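Side-chain contacts in 11R-lipoxygenase (Gersemia fruticosa, PDB 3VF1), which probably uses a non-haem iron to add molecular oxygen to polyunsaturated fatty acids, in a calcium-dependent manner: residues T196-A199 with T200-L203; V282-E285 with M286-L290; I527-W530 with I531-L534; C573-A576 with A577-S581; N618-Q621 with A622-V626. All coordinates share one frame; numbering follows the deposited sequence.

The five contacts follow one another along the chain, and each is local, joining residues a helical turn or so apart. Contact 4, on helix 557-579, lies near the middle of the molecule and holds two of the iron ligands. The centres of contacts 1, 5, 3 and 2 lie about 20, 23, 28 and 36 Å from its centre. Contact 1 sits in the loop before helix 208-213 and reaches the iron ligand Ile698 through Leu203. Contact 3 is on helix 525-538, which precedes helix 557-579 and packs against it. Contact 5 starts helix 619-632, whereas contact 2 is a remote single helical turn beside a sheet. Two metal ligands thus sit centrally; contacts 2, 3 and 5 pack the surrounding fold.

Contact 1. Residues T196-A199 with T200-L203; sequences TDEA and TSSL
Thr200 lays its hydroxyl against the backbone carbonyl of Asp197, with OG1 3.1 Å from Asp197 O, where an Asx turn leads into a short 3-10 segment. OG1 swings back to this carbonyl because it is anti to the carbonyl carbon of Thr200 and lies beside that residue's own N. The same OG1 is hydrogen-bonded to Tyr636 OH, which ties the turn to another loop. The backbone N of Thr200 donates to Asp197 O at 3.2 Å, from above the carbonyl plane, the steep approach of a tight turn. The Asx turn itself is made by Asp197, whose OD1 takes the N-H of Ala199 at 2.9 Å in a fairly straight bond (158°) on the anti side of the carboxylate.

Next along, Ser201 bonds to the carbonyl one residue further on: OG donates to Glu198 O over 2.8 Å, tilted 20° from the carbonyl plane. Its chi1 of 53° places OG between its backbone N and carbonyl carbon, facing back down the chain. The carboxylate of Glu198 is turned elsewhere and has a long, weak ion pair with Lys187. Ala199 O serves Ser202 twice, through the backbone N at 3.2 Å and through a weak bond from OG.

Leu203 follows the turn, and its side chain rests on Ile698, an iron ligand. On the turn's own side its CD1 methyl comes to 3.8 Å from Ala199 O.

Contact 2. Residues V282-E285 with M286-L290; sequences VKNE and MVEKL
Asn284 O is shared by two backbone donors of the following residues: Val287 N at 3.1 Å, and Glu288 N at 2.8 Å in a bond made weak by its bent N-H angle of 120°. One residue earlier, Lys283 O takes Met286 N at 2.9 Å. The side chain of Asn284 follows the chain toward Glu288. With CG anti to the backbone N (chi1 -178°), its amide comes alongside CB and CG of Glu288, and ND2 makes a weak bond of 3.3 Å to Glu288 OE2. Amide and carboxylate planes stand nearly perpendicular, 79° apart. The stronger hold on the amide is from outside, where OD1 accepts the backbone N of Leu297.

These bonds define a single, weakly bonded helical turn, 284-287, set beside the five-stranded antiparallel sheet of the catalytic domain. Val282 and Met286 both touch Ile361 in the outermost strand 361-362, and Val282 also meets Ala348 in the neighbouring strand 344-350.

Met286 is stretched out beyond CG and runs back beside Lys283, both side chains pointing the same way. Its SD receives a weak bond from Lys283 N, long at 3.5 Å though nearly straight, and its CE methyl ends 4.0 Å from Lys283 CG. Glu285 crosses this thioether chain at a slant, its OE2 meeting CG and CE of Met286. Across the turn Val282 and Val287 cross at about a right angle, their CG1 methyls 4.1 Å apart.

Contact 3. Residues I527-W530 with I531-L534; sequences IQDW and IRDL
Leu534 sets its CD1 methyl over one face of the Trp530 indole, a CH-pi contact of 3.9 Å from CD1 to the centroid of the six-membered ring and only 12° off the ring normal. The two residues are one turn apart in helix 525-538, and the i to i+4 backbone bond from Leu534 N to Trp530 O (3.2 Å) keeps them in step. Trp530 reaches out because CG is anti to its backbone N (chi1 -176°), which carries the ring off the helix among its neighbours. There it touches Leu564 of helix 557-579, Leu421 of helix 416-425 and Ser407 of helix 369-410. With a serine here, Leu534 CD1 would probably lose the flat surface it rests on, and a gap would be likely to open between these helices.

On the outer side of the helix Arg532 lies beside Asp529, pointing the same way. A salt bridge is likely, but the charged ends are modelled too close together for its geometry to be trusted. Asp533 meets helix 369-410, where OD2 forms a salt bridge with Arg409; OD1 bonds to Asn537 and Trp167. Gln528 NE2 donates to Val521 O of helix 518-522 and to Phe554 O in a loop. On the buried side Ile531 places its CG2 methyl 3.5 Å from Gln528 O.

Contact 4. Residues C573-A576 with A577-S581; sequences CQHA and AVNFS. With FE2 (Fe (II) ion), chain E.
Ala577 N to Cys573 O at 2.9 Å and Val578 N to Gln574 O at 3.2 Å are regular helical bonds, and Phe580 N continues the i to i+4 pattern to Ala576 O. On this frame His575 and Asn579, one turn apart, run side by side. Each has CG anti to its backbone N (chi1 177° and -169°), which sends imidazole and amide off the helix in the same direction, toward the iron. Asn579 CB sits over one face of the imidazole, 3.8 Å from its centroid, and the amide plane is tilted 35° from the ring. Both groups end on the iron: His575 NE2 binds it at 2.2 Å and Asn579 OD1 at 2.3 Å. These two ligand atoms approach within 3.0 Å of each other because they share the metal.

The amide's rotation is fixed at its other end too, ND2 donating to Leu632 O while lying over the centre of the Phe580 ring. Phe580 brings the edge of its ring to Ala576 CA. Gln574 OE1 bonds to Tyr492 OH, and beyond the regular helix Ser581 OG bonds to Ala577 O at 2.6 Å.

A water 2.4 Å from the iron, His392, His397 and the C-terminal carboxylate of Ile698 complete the coordination. Histidines, an asparagine and the terminal isoleucine gathered round one iron form the characteristic non-haem site of lipoxygenases.

Contact 5. Residues N618-Q621 with A622-V626; sequences NKHQ and AVTMV
His620 presents one face of its imidazole to Thr624, whose OG1 stands 3.7 Å above the ring plane, displaced toward the rim on the NE2 side. The two side chains meet at a slant, one helical turn apart. Thr624 OG1 is held there by a bond of 3.1 Å to His620 O. Its chi1 of -69° puts the hydroxyl anti to its own carbonyl carbon, facing back down the helix. His620 O also accepts Thr624 N at 3.1 Å, and the two donors arrive from opposite faces of its plane. A valine in place of Thr624 would probably leave His620 O with the backbone donor alone of these two, and is likely to set a methyl against the imidazole where the hydroxyl had been.

The imidazole also meets aromatic neighbours, Phe220 edge-to-face and Phe211 with its plane turned by only about 20°. Phe211 belongs to helix 208-213 and touches Val623 and Thr624 as well, so it ties the two helices together. Val623 turns its CG2 methyl toward Lys619 O, 3.3 Å away.

At the beginning of the helix Asn618 and Gln621 face each other and exchange bonds. Gln621 N reaches Asn618 OD1 at 2.8 Å, and Asn618 N reaches Gln621 OE1 at 2.9 Å. Each side chain thus satisfies the other residue's backbone N-H: the capping box, with Asn618 as N-cap of helix 619-632.

Contact 1. Residues T196-A199 with T200-L203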
loop_
_atom_site.group_PDB
_atom_site.type_symbol
_atom_site.label_atom_id
_atom_site.label_comp_id
_atom_site.label_asym_id
_atom_site.label_seq_id
_atom_site.Cartn_x
_atom_site.Cartn_y
_atom_site.Cartn_z
ATOM N N THR A 196 -12.000 -7.200 -7.538
ATOM C CA THR A 196 -11.968 -8.336 -8.451
ATOM C C THR A 196 -12.474 -9.600 -7.761
ATOM O O THR A 196 -12.544 -10.666 -8.371
ATOM C CB THR A 196 -10.548 -8.582 -8.987
ATOM O OG1 THR A 196 -9.648 -8.795 -7.893
ATOM C CG2 THR A 196 -10.075 -7.390 -9.806
ATOM N N ASP A 197 -12.822 -9.475 -6.484
ATOM C CA ASP A 197 -13.390 -10.583 -5.727
ATOM C C ASP A 197 -14.490 -10.049 -4.817
ATOM O O ASP A 197 -14.268 -9.118 -4.042
ATOM C CB ASP A 197 -12.306 -11.282 -4.907
ATOM C CG ASP A 197 -12.779 -12.593 -4.311
ATOM O OD1 ASP A 197 -13.922 -12.645 -3.807
ATOM O OD2 ASP A 197 -12.008 -13.576 -4.355
ATOM N N GLU A 198 -15.675 -10.642 -4.914
ATOM C CA GLU A 198 -16.845 -10.132 -4.207
ATOM C C GLU A 198 -16.746 -10.329 -2.695
ATOM O O GLU A 198 -17.389 -9.613 -1.926
ATOM C CB GLU A 198 -18.114 -10.804 -4.738
ATOM C CG GLU A 198 -19.408 -10.208 -4.203
ATOM C CD GLU A 198 -19.599 -8.757 -4.610
ATOM O OE1 GLU A 198 -20.573 -8.129 -4.140
ATOM O OE2 GLU A 198 -18.778 -8.244 -5.401
ATOM N N ALA A 199 -15.940 -11.296 -2.271
ATOM C CA ALA A 199 -15.777 -11.585 -0.851
ATOM C C ALA A 199 -15.072 -10.441 -0.128
ATOM O O ALA A 199 -15.250 -10.253 1.075
ATOM C CB ALA A 199 -15.002 -12.880 -0.665
ATOM N N THR A 200 -14.271 -9.680 -0.868
ATOM C CA THR A 200 -13.471 -8.604 -0.290
ATOM C C THR A 200 -14.324 -7.573 0.449
ATOM O O THR A 200 -13.948 -7.097 1.521
ATOM C CB THR A 200 -12.663 -7.870 -1.376
ATOM O OG1 THR A 200 -11.879 -8.814 -2.117
ATOM C CG2 THR A 200 -11.745 -6.831 -0.751
ATOM N N SER A 201 -15.468 -7.228 -0.132
ATOM C CA SER A 201 -16.318 -6.173 0.414
ATOM C C SER A 201 -16.760 -6.434 1.854
ATOM O O SER A 201 -17.081 -5.498 2.587
ATOM C CB SER A 201 -17.547 -5.972 -0.476
ATOM O OG SER A 201 -18.226 -7.195 -0.707
ATOM N N SER A 202 -16.777 -7.700 2.258
ATOM C CA SER A 202 -17.236 -8.073 3.595
ATOM C C SER A 202 -16.131 -8.754 4.395
ATOM O O SER A 202 -16.344 -9.814 4.980
ATOM C CB SER A 202 -18.445 -9.005 3.495
ATOM O OG SER A 202 -18.108 -10.221 2.849
ATOM N N LEU A 203 -14.955 -8.136 4.425
ATOM C CA LEU A 203 -13.790 -8.749 5.051
ATOM C C LEU A 203 -13.432 -8.097 6.385
ATOM O O LEU A 203 -12.819 -8.731 7.245
ATOM C CB LEU A 203 -12.591 -8.673 4.101
ATOM C CG LEU A 203 -11.685 -9.905 4.031
ATOM C CD1 LEU A 203 -12.450 -11.116 3.517
ATOM C CD2 LEU A 203 -10.480 -9.623 3.147
#

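Contact 2. Residues V282-E285 with M286-L290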
loop_
_atom_site.group_PDB
_atom_site.type_symbol
_atom_site.label_atom_id
_atom_site.label_comp_id
_atom_site.label_asym_id
_atom_site.label_seq_id
_atom_site.Cartn_x
_atom_site.Cartn_y
_atom_site.Cartn_z
ATOM N N VAL A 282 17.521 11.813 30.688
ATOM C CA VAL A 282 18.188 10.552 30.990
ATOM C C VAL A 282 19.605 10.817 31.480
ATOM O O VAL A 282 20.410 11.419 30.774
ATOM C CB VAL A 282 18.253 9.635 29.753
ATOM C CG1 VAL A 282 19.085 8.394 30.049
ATOM C CG2 VAL A 282 16.851 9.247 29.302
ATOM N N LYS A 283 19.904 10.364 32.692
ATOM C CA LYS A 283 21.223 10.566 33.279
ATOM C C LYS A 283 22.079 9.315 33.137
ATOM O O LYS A 283 21.568 8.195 33.135
ATOM C CB LYS A 283 21.099 10.964 34.753
ATOM C CG LYS A 283 20.240 12.197 34.986
ATOM C CD LYS A 283 20.711 13.365 34.131
ATOM C CE LYS A 283 19.812 14.578 34.289
ATOM N NZ LYS A 283 20.224 15.684 33.379
ATOM N N ASN A 284 23.385 9.520 33.020
ATOM C CA ASN A 284 24.327 8.427 32.821
ATOM C C ASN A 284 24.192 7.342 33.885
ATOM O O ASN A 284 24.303 6.154 33.583
ATOM C CB ASN A 284 25.757 8.972 32.800
ATOM C CG ASN A 284 26.790 7.895 32.539
ATOM O OD1 ASN A 284 26.863 7.342 31.443
ATOM N ND2 ASN A 284 27.607 7.603 33.545
ATOM N N GLU A 285 23.945 7.753 35.125
ATOM C CA GLU A 285 23.830 6.808 36.236
ATOM C C GLU A 285 22.750 5.768 35.959
ATOM O O GLU A 285 22.849 4.625 36.397
ATOM C CB GLU A 285 23.537 7.550 37.550
ATOM C CG GLU A 285 22.118 7.373 38.116
ATOM C CD GLU A 285 21.363 8.690 38.262
ATOM O OE1 GLU A 285 22.008 9.759 38.224
ATOM O OE2 GLU A 285 20.122 8.652 38.414
ATOM N N MET A 286 21.721 6.172 35.223
ATOM C CA MET A 286 20.573 5.313 34.981
ATOM C C MET A 286 20.898 4.185 34.006
ATOM O O MET A 286 20.325 3.107 34.093
ATOM C CB MET A 286 19.406 6.135 34.427
ATOM C CG MET A 286 18.962 7.286 35.314
ATOM S SD MET A 286 17.760 8.343 34.489
ATOM C CE MET A 286 17.350 9.494 35.795
ATOM N N VAL A 287 21.831 4.422 33.091
ATOM C CA VAL A 287 22.023 3.510 31.965
ATOM C C VAL A 287 23.471 3.088 31.731
ATOM O O VAL A 287 23.754 2.349 30.792
ATOM C CB VAL A 287 21.516 4.159 30.662
ATOM C CG1 VAL A 287 20.026 4.456 30.760
ATOM C CG2 VAL A 287 22.297 5.430 30.368
ATOM N N GLU A 288 24.384 3.542 32.582
ATOM C CA GLU A 288 25.810 3.358 32.325
ATOM C C GLU A 288 26.225 1.890 32.215
ATOM O O GLU A 288 27.000 1.531 31.330
ATOM C CB GLU A 288 26.648 4.049 33.402
ATOM C CG GLU A 288 28.138 4.038 33.099
ATOM C CD GLU A 288 28.971 4.615 34.224
ATOM O OE1 GLU A 288 28.638 4.371 35.405
ATOM O OE2 GLU A 288 29.961 5.319 33.924
ATOM N N LYS A 289 25.717 1.044 33.105
ATOM C CA LYS A 289 26.110 -0.365 33.116
ATOM C C LYS A 289 25.457 -1.150 31.978
ATOM O O LYS A 289 25.801 -2.307 31.739
ATOM C CB LYS A 289 25.793 -1.011 34.468
ATOM C CG LYS A 289 26.855 -0.753 35.533
ATOM C CD LYS A 289 26.451 -1.304 36.898
ATOM C CE LYS A 289 26.518 -2.829 36.952
ATOM N NZ LYS A 289 27.918 -3.341 37.022
ATOM N N LEU A 290 24.523 -0.516 31.277
ATOM C CA LEU A 290 23.914 -1.118 30.097
ATOM C C LEU A 290 24.794 -0.888 28.871
ATOM O O LEU A 290 24.729 -1.637 27.897
ATOM C CB LEU A 290 22.525 -0.528 29.853
ATOM C CG LEU A 290 21.518 -0.699 30.988
ATOM C CD1 LEU A 290 20.239 0.067 30.683
ATOM C CD2 LEU A 290 21.226 -2.171 31.217
#

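Contact 3. Residues I527-W530 with I531-L534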
loop_
_atom_site.group_PDB
_atom_site.type_symbol
_atom_site.label_atom_id
_atom_site.label_comp_id
_atom_site.label_asym_id
_atom_site.label_seq_id
_atom_site.Cartn_x
_atom_site.Cartn_y
_atom_site.Cartn_z
ATOM N N ILE A 527 0.726 14.838 -19.286
ATOM C CA ILE A 527 1.401 14.578 -18.021
ATOM C C ILE A 527 1.382 15.836 -17.162
ATOM O O ILE A 527 1.398 15.762 -15.932
ATOM C CB ILE A 527 2.863 14.118 -18.222
ATOM C CG1 ILE A 527 3.367 13.371 -16.983
ATOM C CG2 ILE A 527 3.769 15.303 -18.524
ATOM C CD1 ILE A 527 2.687 12.035 -16.748
ATOM N N GLN A 528 1.343 16.993 -17.817
ATOM C CA GLN A 528 1.289 18.268 -17.114
ATOM C C GLN A 528 -0.078 18.462 -16.467
ATOM O O GLN A 528 -0.188 19.058 -15.396
ATOM C CB GLN A 528 1.593 19.421 -18.073
ATOM C CG GLN A 528 2.947 19.308 -18.759
ATOM C CD GLN A 528 4.107 19.335 -17.783
ATOM O OE1 GLN A 528 3.980 19.828 -16.665
ATOM N NE2 GLN A 528 5.245 18.799 -18.204
ATOM N N ASP A 529 -1.121 17.960 -17.123
ATOM C CA ASP A 529 -2.460 17.973 -16.547
ATOM C C ASP A 529 -2.492 17.041 -15.343
ATOM O O ASP A 529 -3.087 17.354 -14.312
ATOM C CB ASP A 529 -3.499 17.520 -17.577
ATOM C CG ASP A 529 -3.643 18.494 -18.731
ATOM O OD1 ASP A 529 -3.375 19.698 -18.530
ATOM O OD2 ASP A 529 -4.029 18.058 -19.835
ATOM N N TRP A 530 -1.839 15.894 -15.491
ATOM C CA TRP A 530 -1.772 14.895 -14.435
ATOM C C TRP A 530 -1.159 15.470 -13.162
ATOM O O TRP A 530 -1.775 15.431 -12.096
ATOM C CB TRP A 530 -0.955 13.692 -14.913
ATOM C CG TRP A 530 -0.902 12.567 -13.930
ATOM C CD1 TRP A 530 -1.942 11.789 -13.523
ATOM C CD2 TRP A 530 0.256 12.084 -13.238
ATOM N NE1 TRP A 530 -1.508 10.853 -12.619
ATOM C CE2 TRP A 530 -0.161 11.013 -12.427
ATOM C CE3 TRP A 530 1.605 12.454 -13.226
ATOM C CZ2 TRP A 530 0.720 10.308 -11.609
ATOM C CZ3 TRP A 530 2.478 11.752 -12.414
ATOM C CH2 TRP A 530 2.032 10.693 -11.616
ATOM N N ILE A 531 0.051 16.011 -13.272
ATOM C CA ILE A 531 0.768 16.503 -12.099
ATOM C C ILE A 531 0.132 17.774 -11.540
ATOM O O ILE A 531 0.210 18.034 -10.340
ATOM C CB ILE A 531 2.260 16.765 -12.407
ATOM C CG1 ILE A 531 3.045 16.975 -11.109
ATOM C CG2 ILE A 531 2.422 17.970 -13.324
ATOM C CD1 ILE A 531 3.037 15.777 -10.178
ATOM N N ARG A 532 -0.497 18.560 -12.405
ATOM C CA ARG A 532 -1.161 19.782 -11.967
ATOM C C ARG A 532 -2.419 19.457 -11.163
ATOM O O ARG A 532 -2.766 20.167 -10.219
ATOM C CB ARG A 532 -1.520 20.670 -13.161
ATOM C CG ARG A 532 -2.285 21.928 -12.765
ATOM C CD ARG A 532 -2.380 22.941 -13.901
ATOM N NE ARG A 532 -3.079 22.413 -15.073
ATOM C CZ ARG A 532 -2.488 21.983 -16.187
ATOM N NH1 ARG A 532 -1.166 22.010 -16.320
ATOM N NH2 ARG A 532 -3.229 21.521 -17.184
ATOM N N ASP A 533 -3.098 18.381 -11.543
ATOM C CA ASP A 533 -4.307 17.963 -10.844
ATOM C C ASP A 533 -3.958 17.426 -9.457
ATOM O O ASP A 533 -4.726 17.586 -8.507
ATOM C CB ASP A 533 -5.048 16.900 -11.656
ATOM C CG ASP A 533 -6.500 16.760 -11.246
ATOM O OD1 ASP A 533 -6.996 17.630 -10.500
ATOM O OD2 ASP A 533 -7.148 15.787 -11.684
ATOM N N LEU A 534 -2.796 16.790 -9.346
ATOM C CA LEU A 534 -2.316 16.284 -8.065
ATOM C C LEU A 534 -1.931 17.430 -7.137
ATOM O O LEU A 534 -2.275 17.426 -5.954
ATOM C CB LEU A 534 -1.109 15.369 -8.275
ATOM C CG LEU A 534 -1.387 14.043 -8.980
ATOM C CD1 LEU A 534 -0.088 13.319 -9.295
ATOM C CD2 LEU A 534 -2.300 13.170 -8.135
#

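Contact 4. Residues C573-A576 with A577-S581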
loop_
_atom_site.group_PDB
_atom_site.type_symbol
_atom_site.label_atom_id
_atom_site.label_comp_id
_atom_site.label_asym_id
_atom_site.label_seq_id
_atom_site.Cartn_x
_atom_site.Cartn_y
_atom_site.Cartn_z
ATOM N N CYS A 573 6.279 -2.116 -2.628
ATOM C CA CYS A 573 7.197 -2.529 -1.568
ATOM C C CYS A 573 6.800 -2.003 -0.189
ATOM O O CYS A 573 6.597 -2.785 0.741
ATOM C CB CYS A 573 8.620 -2.079 -1.905
ATOM S SG CYS A 573 9.296 -2.851 -3.382
ATOM N N GLN A 574 6.697 -0.685 -0.055
ATOM C CA GLN A 574 6.412 -0.080 1.239
ATOM C C GLN A 574 5.155 -0.680 1.856
ATOM O O GLN A 574 5.165 -1.096 3.013
ATOM C CB GLN A 574 6.253 1.434 1.110
ATOM C CG GLN A 574 6.098 2.156 2.444
ATOM C CD GLN A 574 7.330 2.043 3.328
ATOM O OE1 GLN A 574 8.333 1.440 2.945
ATOM N NE2 GLN A 574 7.258 2.628 4.516
ATOM N N HIS A 575 4.074 -0.727 1.085
ATOM C CA HIS A 575 2.824 -1.283 1.587
ATOM C C HIS A 575 3.020 -2.723 2.042
ATOM O O HIS A 575 2.507 -3.127 3.081
ATOM C CB HIS A 575 1.726 -1.226 0.528
ATOM C CG HIS A 575 0.438 -1.843 0.974
ATOM N ND1 HIS A 575 0.022 -3.087 0.550
ATOM C CD2 HIS A 575 -0.517 -1.397 1.825
ATOM C CE1 HIS A 575 -1.139 -3.375 1.110
ATOM N NE2 HIS A 575 -1.489 -2.366 1.889
ATOM N N ALA A 576 3.767 -3.495 1.261
ATOM C CA ALA A 576 4.006 -4.895 1.584
ATOM C C ALA A 576 4.747 -5.028 2.908
ATOM O O ALA A 576 4.430 -5.893 3.725
ATOM C CB ALA A 576 4.796 -5.571 0.471
ATOM N N ALA A 577 5.735 -4.164 3.116
ATOM C CA ALA A 577 6.590 -4.243 4.295
ATOM C C ALA A 577 5.819 -3.948 5.578
ATOM O O ALA A 577 6.063 -4.567 6.612
ATOM C CB ALA A 577 7.766 -3.288 4.154
ATOM N N VAL A 578 4.886 -3.003 5.505
ATOM C CA VAL A 578 4.151 -2.566 6.686
ATOM C C VAL A 578 2.752 -3.175 6.772
ATOM O O VAL A 578 2.005 -2.875 7.698
ATOM C CB VAL A 578 4.006 -1.033 6.719
ATOM C CG1 VAL A 578 5.345 -0.363 6.429
ATOM C CG2 VAL A 578 2.950 -0.571 5.724
ATOM N N ASN A 579 2.394 -4.022 5.812
ATOM C CA ASN A 579 1.055 -4.605 5.778
ATOM C C ASN A 579 1.056 -6.116 6.012
ATOM O O ASN A 579 0.434 -6.604 6.953
ATOM C CB ASN A 579 0.371 -4.281 4.447
ATOM C CG ASN A 579 -1.108 -4.627 4.447
ATOM O OD1 ASN A 579 -1.968 -3.747 4.560
ATOM N ND2 ASN A 579 -1.412 -5.908 4.304
ATOM N N PHE A 580 1.760 -6.854 5.160
ATOM C CA PHE A 580 1.725 -8.314 5.214
ATOM C C PHE A 580 2.630 -8.879 6.304
ATOM O O PHE A 580 2.674 -10.092 6.517
ATOM C CB PHE A 580 2.087 -8.907 3.851
ATOM C CG PHE A 580 1.106 -8.559 2.772
ATOM C CD1 PHE A 580 -0.123 -9.191 2.707
ATOM C CD2 PHE A 580 1.408 -7.592 1.831
ATOM C CE1 PHE A 580 -1.033 -8.867 1.720
ATOM C CE2 PHE A 580 0.503 -7.262 0.842
ATOM C CZ PHE A 580 -0.721 -7.900 0.787
ATOM N N SER A 581 3.345 -7.996 6.994
ATOM C CA SER A 581 4.165 -8.389 8.131
ATOM C C SER A 581 3.377 -8.271 9.434
ATOM O O SER A 581 3.912 -8.521 10.516
ATOM C CB SER A 581 5.404 -7.501 8.208
ATOM O OG SER A 581 5.034 -6.140 8.356
HETATM FE FE FE2 E . -3.113 -2.237 3.309
HETATM O O HOH W 1 -4.497 -3.704 4.511
#

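Contact 5. Residues N618-Q621 with A622-V626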
loop_
_atom_site.group_PDB
_atom_site.type_symbol
_atom_site.label_atom_id
_atom_site.label_comp_id
_atom_site.label_asym_id
_atom_site.label_seq_id
_atom_site.Cartn_x
_atom_site.Cartn_y
_atom_site.Cartn_z
ATOM N N ASN A 618 -8.604 -7.362 26.537
ATOM C CA ASN A 618 -9.366 -8.502 27.028
ATOM C C ASN A 618 -9.539 -9.521 25.907
ATOM O O ASN A 618 -9.020 -9.335 24.810
ATOM C CB ASN A 618 -10.720 -8.055 27.593
ATOM C CG ASN A 618 -11.604 -7.396 26.554
ATOM O OD1 ASN A 618 -11.629 -7.799 25.393
ATOM N ND2 ASN A 618 -12.339 -6.373 26.970
ATOM N N LYS A 619 -10.267 -10.598 26.179
ATOM C CA LYS A 619 -10.369 -11.697 25.226
ATOM C C LYS A 619 -11.062 -11.289 23.926
ATOM O O LYS A 619 -10.544 -11.544 22.841
ATOM C CB LYS A 619 -11.077 -12.894 25.868
ATOM C CG LYS A 619 -10.322 -13.457 27.064
ATOM C CD LYS A 619 -10.780 -14.858 27.425
ATOM C CE LYS A 619 -9.971 -15.415 28.585
ATOM N NZ LYS A 619 -10.350 -16.819 28.907
ATOM N N HIS A 620 -12.224 -10.652 24.032
ATOM C CA HIS A 620 -12.958 -10.220 22.847
ATOM C C HIS A 620 -12.133 -9.258 21.999
ATOM O O HIS A 620 -12.106 -9.365 20.773
ATOM C CB HIS A 620 -14.275 -9.550 23.242
ATOM C CG HIS A 620 -15.007 -8.937 22.089
ATOM N ND1 HIS A 620 -15.843 -9.662 21.267
ATOM C CD2 HIS A 620 -15.024 -7.668 21.615
ATOM C CE1 HIS A 620 -16.348 -8.866 20.341
ATOM N NE2 HIS A 620 -15.865 -7.651 20.530
ATOM N N GLN A 621 -11.462 -8.320 22.658
ATOM C CA GLN A 621 -10.673 -7.306 21.966
ATOM C C GLN A 621 -9.505 -7.936 21.216
ATOM O O GLN A 621 -9.195 -7.545 20.089
ATOM C CB GLN A 621 -10.147 -6.268 22.960
ATOM C CG GLN A 621 -11.220 -5.377 23.564
ATOM C CD GLN A 621 -10.698 -4.544 24.719
ATOM O OE1 GLN A 621 -9.708 -4.904 25.358
ATOM N NE2 GLN A 621 -11.357 -3.422 24.989
ATOM N N ALA A 622 -8.860 -8.915 21.845
ATOM C CA ALA A 622 -7.693 -9.561 21.259
ATOM C C ALA A 622 -8.073 -10.366 20.020
ATOM O O ALA A 622 -7.347 -10.370 19.027
ATOM C CB ALA A 622 -7.012 -10.449 22.283
ATOM N N VAL A 623 -9.212 -11.048 20.078
ATOM C CA VAL A 623 -9.694 -11.816 18.934
ATOM C C VAL A 623 -10.042 -10.876 17.783
ATOM O O VAL A 623 -9.785 -11.184 16.618
ATOM C CB VAL A 623 -10.937 -12.654 19.286
ATOM C CG1 VAL A 623 -11.480 -13.347 18.044
ATOM C CG2 VAL A 623 -10.606 -13.675 20.361
ATOM N N THR A 624 -10.630 -9.731 18.115
ATOM C CA THR A 624 -10.998 -8.746 17.108
ATOM C C THR A 624 -9.777 -8.323 16.303
ATOM O O THR A 624 -9.848 -8.181 15.083
ATOM C CB THR A 624 -11.644 -7.497 17.739
ATOM O OG1 THR A 624 -12.933 -7.835 18.266
ATOM C CG2 THR A 624 -11.802 -6.388 16.704
ATOM N N MET A 625 -8.653 -8.129 16.985
ATOM C CA MET A 625 -7.431 -7.697 16.320
ATOM C C MET A 625 -6.905 -8.778 15.382
ATOM O O MET A 625 -6.478 -8.483 14.268
ATOM C CB MET A 625 -6.355 -7.333 17.344
ATOM C CG MET A 625 -5.080 -6.788 16.715
ATOM S SD MET A 625 -5.407 -5.388 15.622
ATOM C CE MET A 625 -3.751 -4.979 15.075
ATOM N N VAL A 626 -6.938 -10.026 15.834
ATOM C CA VAL A 626 -6.456 -11.143 15.027
ATOM C C VAL A 626 -7.325 -11.334 13.789
ATOM O O VAL A 626 -6.824 -11.653 12.712
ATOM C CB VAL A 626 -6.428 -12.456 15.834
ATOM C CG1 VAL A 626 -6.180 -13.647 14.915
ATOM C CG2 VAL A 626 -5.367 -12.386 16.919
#